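Local coordinates for ComZ (Thermus thermophilus, PDB 6QVI), which is a competence-associated pilin with a beta-solenoid domain that probably acts at the pilus tip as a receptor for DNA during natural transformation, at residues Gly439-Arg444 / Gly456-Val461; Ala381-Pro386 / Leu413-Asn418. All coordinates share one frame; numbering follows the deposited sequence.

In the fold
Both contacts belong to the beta-solenoid domain, where the chain winds in successive turns and strands of neighbouring turns lie parallel. Going from the N terminus, contact 2 comes first: Ala381-Pro386 pairs with Leu413-Asn418 and closes a loop of 26 residues, more than half of them in strands. Only then does contact 1 open, Gly439-Arg444 meeting Gly456-Val461 to close a loop of 11. The two are therefore in series, neither nested nor crossed, with centres about 11 Å apart. Strand 409-415 lies beside strand 441-443, so the pairs share one face of the solenoid. Arg444 ties them further through a salt bridge to Asp414, and Ile441 packs on Leu413 inside.

Contact 1 of 2, residues Gly439-Arg444 / Gly456-Val461; sequences GDIYQR and GTFRVV
The Tyr442 ring lies between two arginines: Arg444 places NH2 over the centre of one face, and Arg459 CB lies over the other, offset toward the rim, with Arg459 CD against Tyr442 CE2. Arg459 CB sits 4.0 Å from the centroid of the Tyr442 ring, a CH-pi contact, while Val461 CG1 meets the ring near its plane at the edge. Tyr442 OH is hydrogen-bonded to Gln483 O and Thr478 OG1. The Phe458 ring, which also meets that of Phe475, has Gln443 OE1 at its edge, the amide plane nearly perpendicular to the ring; Ile441 CG2 approaches Phe458 CD1 obliquely at 3.7 Å. The Arg459 chain runs extended from CG to NE, so one long residue serves both ring and acid. Asp440 OD2 lies in the guanidinium plane at its edge, 3.3 Å from Arg459 NH1, in a salt bridge; NH1 in turn comes from above the carboxylate plane, the two planes being 52° apart. Thr457 OG1 lies over one guanidinium face, toward its rim. Asp440 OD1 accepts a hydrogen bond from Thr457 N at 3.1 Å. Beneath these side chains runs the parallel pairing of adjacent beta-solenoid turns. Ile441 N donates to Thr457 O, Arg459 N to Ile441 O at 2.6 Å, and Gln443 N to Arg459 O. Gly456 N donates to Gly439 O, and glycine suits position 456 because a CB would collide with Asp440 OD1. Ile441, Gln443, Phe458 and Val460 share the opposite face of the sheet. Gln443 NE2 donates to Gly445 O, so this buried amide nitrogen has a backbone partner.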
loop_
_atom_site.group_PDB
_atom_site.type_symbol
_atom_site.label_atom_id
_atom_site.label_comp_id
_atom_site.label_asym_id
_atom_site.label_seq_id
_atom_site.Cartn_x
_atom_site.Cartn_y
_atom_site.Cartn_z
ATOM N N GLY A 439 -9.228 6.146 17.334
ATOM C CA GLY A 439 -9.654 5.193 18.334
ATOM C C GLY A 439 -9.983 3.875 17.667
ATOM O O GLY A 439 -9.148 3.323 16.932
ATOM N N ASP A 440 -11.185 3.362 17.915
ATOM C CA ASP A 440 -11.631 2.068 17.421
ATOM C C ASP A 440 -12.600 2.205 16.252
ATOM O O ASP A 440 -13.276 3.228 16.083
ATOM C CB ASP A 440 -12.305 1.284 18.540
ATOM C CG ASP A 440 -11.353 0.905 19.652
ATOM O OD1 ASP A 440 -10.149 1.243 19.571
ATOM O OD2 ASP A 440 -11.826 0.276 20.627
ATOM N N ILE A 441 -12.700 1.129 15.468
ATOM C CA ILE A 441 -13.683 1.015 14.393
ATOM C C ILE A 441 -14.476 -0.262 14.592
ATOM O O ILE A 441 -13.904 -1.350 14.701
ATOM C CB ILE A 441 -13.058 1.003 12.987
ATOM C CG1 ILE A 441 -12.466 2.354 12.654
ATOM C CG2 ILE A 441 -14.125 0.616 11.939
ATOM C CD1 ILE A 441 -12.212 2.477 11.232
ATOM N N TYR A 442 -15.788 -0.135 14.564
ATOM C CA TYR A 442 -16.686 -1.265 14.652
ATOM C C TYR A 442 -17.526 -1.247 13.392
ATOM O O TYR A 442 -18.275 -0.287 13.159
ATOM C CB TYR A 442 -17.564 -1.173 15.902
ATOM C CG TYR A 442 -18.087 -2.506 16.410
ATOM C CD1 TYR A 442 -18.810 -3.362 15.587
ATOM C CD2 TYR A 442 -17.793 -2.932 17.701
ATOM C CE1 TYR A 442 -19.254 -4.587 16.058
ATOM C CE2 TYR A 442 -18.216 -4.149 18.174
ATOM C CZ TYR A 442 -18.953 -4.978 17.359
ATOM O OH TYR A 442 -19.383 -6.205 17.851
ATOM N N GLN A 443 -17.431 -2.315 12.603
ATOM C CA GLN A 443 -18.284 -2.487 11.430
ATOM C C GLN A 443 -19.338 -3.565 11.708
ATOM O O GLN A 443 -19.011 -4.757 11.796
ATOM C CB GLN A 443 -17.449 -2.854 10.206
ATOM C CG GLN A 443 -18.252 -3.476 9.083
ATOM C CD GLN A 443 -17.367 -3.992 7.989
ATOM O OE1 GLN A 443 -16.183 -3.665 7.941
ATOM N NE2 GLN A 443 -17.930 -4.763 7.067
ATOM N N ARG A 444 -20.607 -3.157 11.783
ATOM C CA ARG A 444 -21.690 -4.129 11.805
ATOM C C ARG A 444 -22.491 -4.180 10.499
ATOM O O ARG A 444 -23.336 -5.084 10.347
ATOM C CB ARG A 444 -22.651 -3.870 12.991
ATOM C CG ARG A 444 -22.004 -3.379 14.301
ATOM C CD ARG A 444 -23.008 -3.058 15.430
ATOM N NE ARG A 444 -22.335 -2.938 16.731
ATOM C CZ ARG A 444 -21.733 -1.845 17.201
ATOM N NH1 ARG A 444 -21.692 -0.717 16.504
ATOM N NH2 ARG A 444 -21.151 -1.901 18.391
ATOM N N GLY A 456 -6.688 2.328 17.141
ATOM C CA GLY A 456 -6.873 1.361 18.200
ATOM C C GLY A 456 -7.126 -0.023 17.637
ATOM O O GLY A 456 -6.198 -0.628 17.082
ATOM N N THR A 457 -8.357 -0.533 17.715
ATOM C CA THR A 457 -8.642 -1.852 17.177
ATOM C C THR A 457 -9.774 -1.748 16.161
ATOM O O THR A 457 -10.698 -0.935 16.303
ATOM C CB THR A 457 -8.984 -2.908 18.290
ATOM O OG1 THR A 457 -10.392 -2.902 18.563
ATOM C CG2 THR A 457 -8.152 -2.663 19.576
ATOM N N PHE A 458 -9.816 -2.665 15.228
ATOM C CA PHE A 458 -10.880 -2.658 14.276
ATOM C C PHE A 458 -11.697 -3.883 14.501
ATOM O O PHE A 458 -11.206 -4.945 14.299
ATOM C CB PHE A 458 -10.299 -2.730 12.914
ATOM C CG PHE A 458 -11.265 -3.096 11.873
ATOM C CD1 PHE A 458 -11.764 -2.157 11.057
ATOM C CD2 PHE A 458 -11.625 -4.375 11.690
ATOM C CE1 PHE A 458 -12.639 -2.481 10.077
ATOM C CE2 PHE A 458 -12.492 -4.720 10.709
ATOM C CZ PHE A 458 -13.006 -3.769 9.900
ATOM N N ARG A 459 -12.942 -3.718 14.925
ATOM C CA ARG A 459 -13.838 -4.824 15.185
ATOM C C ARG A 459 -14.762 -5.057 14.046
ATOM O O ARG A 459 -15.131 -4.164 13.347
ATOM C CB ARG A 459 -14.680 -4.586 16.417
ATOM C CG ARG A 459 -13.893 -4.552 17.700
ATOM C CD ARG A 459 -14.769 -4.645 18.922
ATOM N NE ARG A 459 -13.941 -4.761 20.099
ATOM C CZ ARG A 459 -13.288 -3.754 20.619
ATOM N NH1 ARG A 459 -13.385 -2.577 20.065
ATOM N NH2 ARG A 459 -12.537 -3.916 21.679
ATOM N N VAL A 460 -15.153 -6.298 13.883
ATOM C CA VAL A 460 -16.037 -6.672 12.821
ATOM C C VAL A 460 -16.803 -7.894 13.287
ATOM O O VAL A 460 -16.359 -8.627 14.133
ATOM C CB VAL A 460 -15.236 -6.940 11.572
ATOM C CG1 VAL A 460 -14.385 -8.156 11.765
ATOM C CG2 VAL A 460 -16.100 -7.034 10.350
ATOM N N VAL A 461 -17.991 -8.066 12.764
ATOM C CA VAL A 461 -18.872 -9.163 13.121
ATOM C C VAL A 461 -18.728 -10.294 12.106
ATOM O O VAL A 461 -18.505 -10.050 10.910
ATOM C CB VAL A 461 -20.312 -8.637 13.183
ATOM C CG1 VAL A 461 -20.574 -7.921 14.522
ATOM C CG2 VAL A 461 -20.457 -7.625 12.069
#

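Contact 2 of 2, residues Ala381-Pro386 / Leu413-Asn418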
loop_
_atom_site.group_PDB
_atom_site.type_symbol
_atom_site.label_atom_id
_atom_site.label_comp_id
_atom_site.label_asym_id
_atom_site.label_seq_id
_atom_site.Cartn_x
_atom_site.Cartn_y
_atom_site.Cartn_z
ATOM N N ALA A 381 -18.194 9.168 15.470
ATOM C CA ALA A 381 -19.109 9.140 14.347
ATOM C C ALA A 381 -19.747 7.772 14.281
ATOM O O ALA A 381 -19.054 6.765 14.449
ATOM C CB ALA A 381 -18.381 9.472 13.028
ATOM N N VAL A 382 -21.056 7.732 14.042
ATOM C CA VAL A 382 -21.735 6.477 13.753
ATOM C C VAL A 382 -22.587 6.756 12.518
ATOM O O VAL A 382 -23.214 7.824 12.420
ATOM C CB VAL A 382 -22.618 5.979 14.938
ATOM C CG1 VAL A 382 -21.872 6.109 16.306
ATOM C CG2 VAL A 382 -24.031 6.508 14.892
ATOM N N LEU A 383 -22.484 5.880 11.513
ATOM C CA LEU A 383 -23.383 5.867 10.365
ATOM C C LEU A 383 -24.294 4.689 10.599
ATOM O O LEU A 383 -23.843 3.537 10.589
ATOM C CB LEU A 383 -22.658 5.725 9.028
ATOM C CG LEU A 383 -21.719 6.798 8.548
ATOM C CD1 LEU A 383 -20.441 6.612 9.247
ATOM C CD2 LEU A 383 -21.534 6.559 7.072
ATOM N N ASN A 384 -25.563 4.980 10.836
ATOM C CA ASN A 384 -26.459 3.974 11.354
ATOM C C ASN A 384 -27.354 3.358 10.298
ATOM O O ASN A 384 -28.157 2.489 10.637
ATOM C CB ASN A 384 -27.306 4.580 12.462
ATOM C CG ASN A 384 -27.676 3.579 13.512
ATOM O OD1 ASN A 384 -27.791 3.905 14.691
ATOM N ND2 ASN A 384 -27.890 2.339 13.086
ATOM N N ARG A 385 -27.197 3.712 9.029
ATOM C CA ARG A 385 -28.047 3.122 8.005
ATOM C C ARG A 385 -27.234 2.975 6.729
ATOM O O ARG A 385 -26.245 3.690 6.536
ATOM C CB ARG A 385 -29.308 3.970 7.758
ATOM C CG ARG A 385 -30.119 4.231 9.026
ATOM C CD ARG A 385 -31.619 4.089 8.827
ATOM N NE ARG A 385 -32.022 4.463 7.485
ATOM C CZ ARG A 385 -33.116 4.001 6.900
ATOM N NH1 ARG A 385 -33.897 3.146 7.551
ATOM N NH2 ARG A 385 -33.422 4.377 5.667
ATOM N N PRO A 386 -27.608 2.039 5.848
ATOM C CA PRO A 386 -26.921 1.894 4.558
ATOM C C PRO A 386 -26.826 3.216 3.811
ATOM O O PRO A 386 -27.774 4.014 3.793
ATOM C CB PRO A 386 -27.799 0.891 3.807
ATOM C CG PRO A 386 -28.372 0.043 4.872
ATOM C CD PRO A 386 -28.565 0.938 6.082
ATOM N N LEU A 413 -15.359 5.317 15.455
ATOM C CA LEU A 413 -16.173 5.245 14.252
ATOM C C LEU A 413 -16.986 3.960 14.286
ATOM O O LEU A 413 -16.471 2.897 14.652
ATOM C CB LEU A 413 -15.280 5.235 12.998
ATOM C CG LEU A 413 -15.955 5.011 11.629
ATOM C CD1 LEU A 413 -17.189 5.940 11.426
ATOM C CD2 LEU A 413 -14.991 5.033 10.410
ATOM N N ASP A 414 -18.258 4.061 13.906
ATOM C CA ASP A 414 -19.174 2.923 13.854
ATOM C C ASP A 414 -19.877 2.962 12.502
ATOM O O ASP A 414 -20.473 3.986 12.143
ATOM C CB ASP A 414 -20.176 2.951 15.019
ATOM C CG ASP A 414 -19.594 2.365 16.328
ATOM O OD1 ASP A 414 -18.399 2.572 16.612
ATOM O OD2 ASP A 414 -20.334 1.671 17.078
ATOM N N ILE A 415 -19.790 1.857 11.747
ATOM C CA ILE A 415 -20.434 1.725 10.441
ATOM C C ILE A 415 -21.400 0.552 10.572
ATOM O O ILE A 415 -20.994 -0.615 10.462
ATOM C CB ILE A 415 -19.411 1.498 9.326
ATOM C CG1 ILE A 415 -18.376 2.625 9.342
ATOM C CG2 ILE A 415 -20.061 1.466 7.952
ATOM C CD1 ILE A 415 -17.442 2.609 8.151
ATOM N N ASN A 416 -22.685 0.845 10.808
ATOM C CA ASN A 416 -23.607 -0.229 11.153
ATOM C C ASN A 416 -24.464 -0.685 9.986
ATOM O O ASN A 416 -25.022 -1.786 10.042
ATOM C CB ASN A 416 -24.525 0.189 12.309
ATOM C CG ASN A 416 -23.751 0.721 13.502
ATOM O OD1 ASN A 416 -22.668 0.216 13.820
ATOM N ND2 ASN A 416 -24.320 1.700 14.201
ATOM N N GLY A 417 -24.530 0.107 8.920
ATOM C CA GLY A 417 -25.163 -0.283 7.686
ATOM C C GLY A 417 -24.112 -0.454 6.603
ATOM O O GLY A 417 -22.914 -0.348 6.834
ATOM N N ASN A 418 -24.591 -0.769 5.409
ATOM C CA ASN A 418 -23.686 -0.912 4.285
ATOM C C ASN A 418 -23.120 0.451 3.901
ATOM O O ASN A 418 -23.743 1.499 4.121
ATOM C CB ASN A 418 -24.420 -1.530 3.104
ATOM C CG ASN A 418 -24.696 -2.994 3.303
ATOM O OD1 ASN A 418 -24.152 -3.622 4.212
ATOM N ND2 ASN A 418 -25.575 -3.544 2.475
#
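Three backbone hydrogen bonds join the segments: Asp414 N donates to Ala381 O, Leu383 N to Asp414 O, and Asn416 N to Leu383 O at 2.9 Å. The last is nearly straight and lies almost along the C=O axis. On the buried face Leu413, with CG anti to the backbone N (chi1 174°), brings CD1 to 4.1 Å from Ala381 CB, whose short apolar side chain suits this face. The same Leu413 CD1 methyl meets Leu383 CD1 at 4.0 Å and also lies against Ala381 O. This in-register parallel pairing of two solenoid rungs puts aliphatic residues inside and leaves Val382 and Asp414 side by side on the other face, Val382 CG1 against Asp414 CB at 3.8 Å. Past the strands, Pro386 packs its ring against the backbone of Gly417 and Asn418, and Gly417 suits the tight place because a CB would collide with Pro386 N. Farther out, Arg444 of the next rung fixes the polar ends: its NH1 meets both Asp414 OD2 and Asn416 OD1. Asn418 OD1 accepts a hydrogen bond from the backbone N of His447, while Arg385 turns to a salt bridge with Glu366.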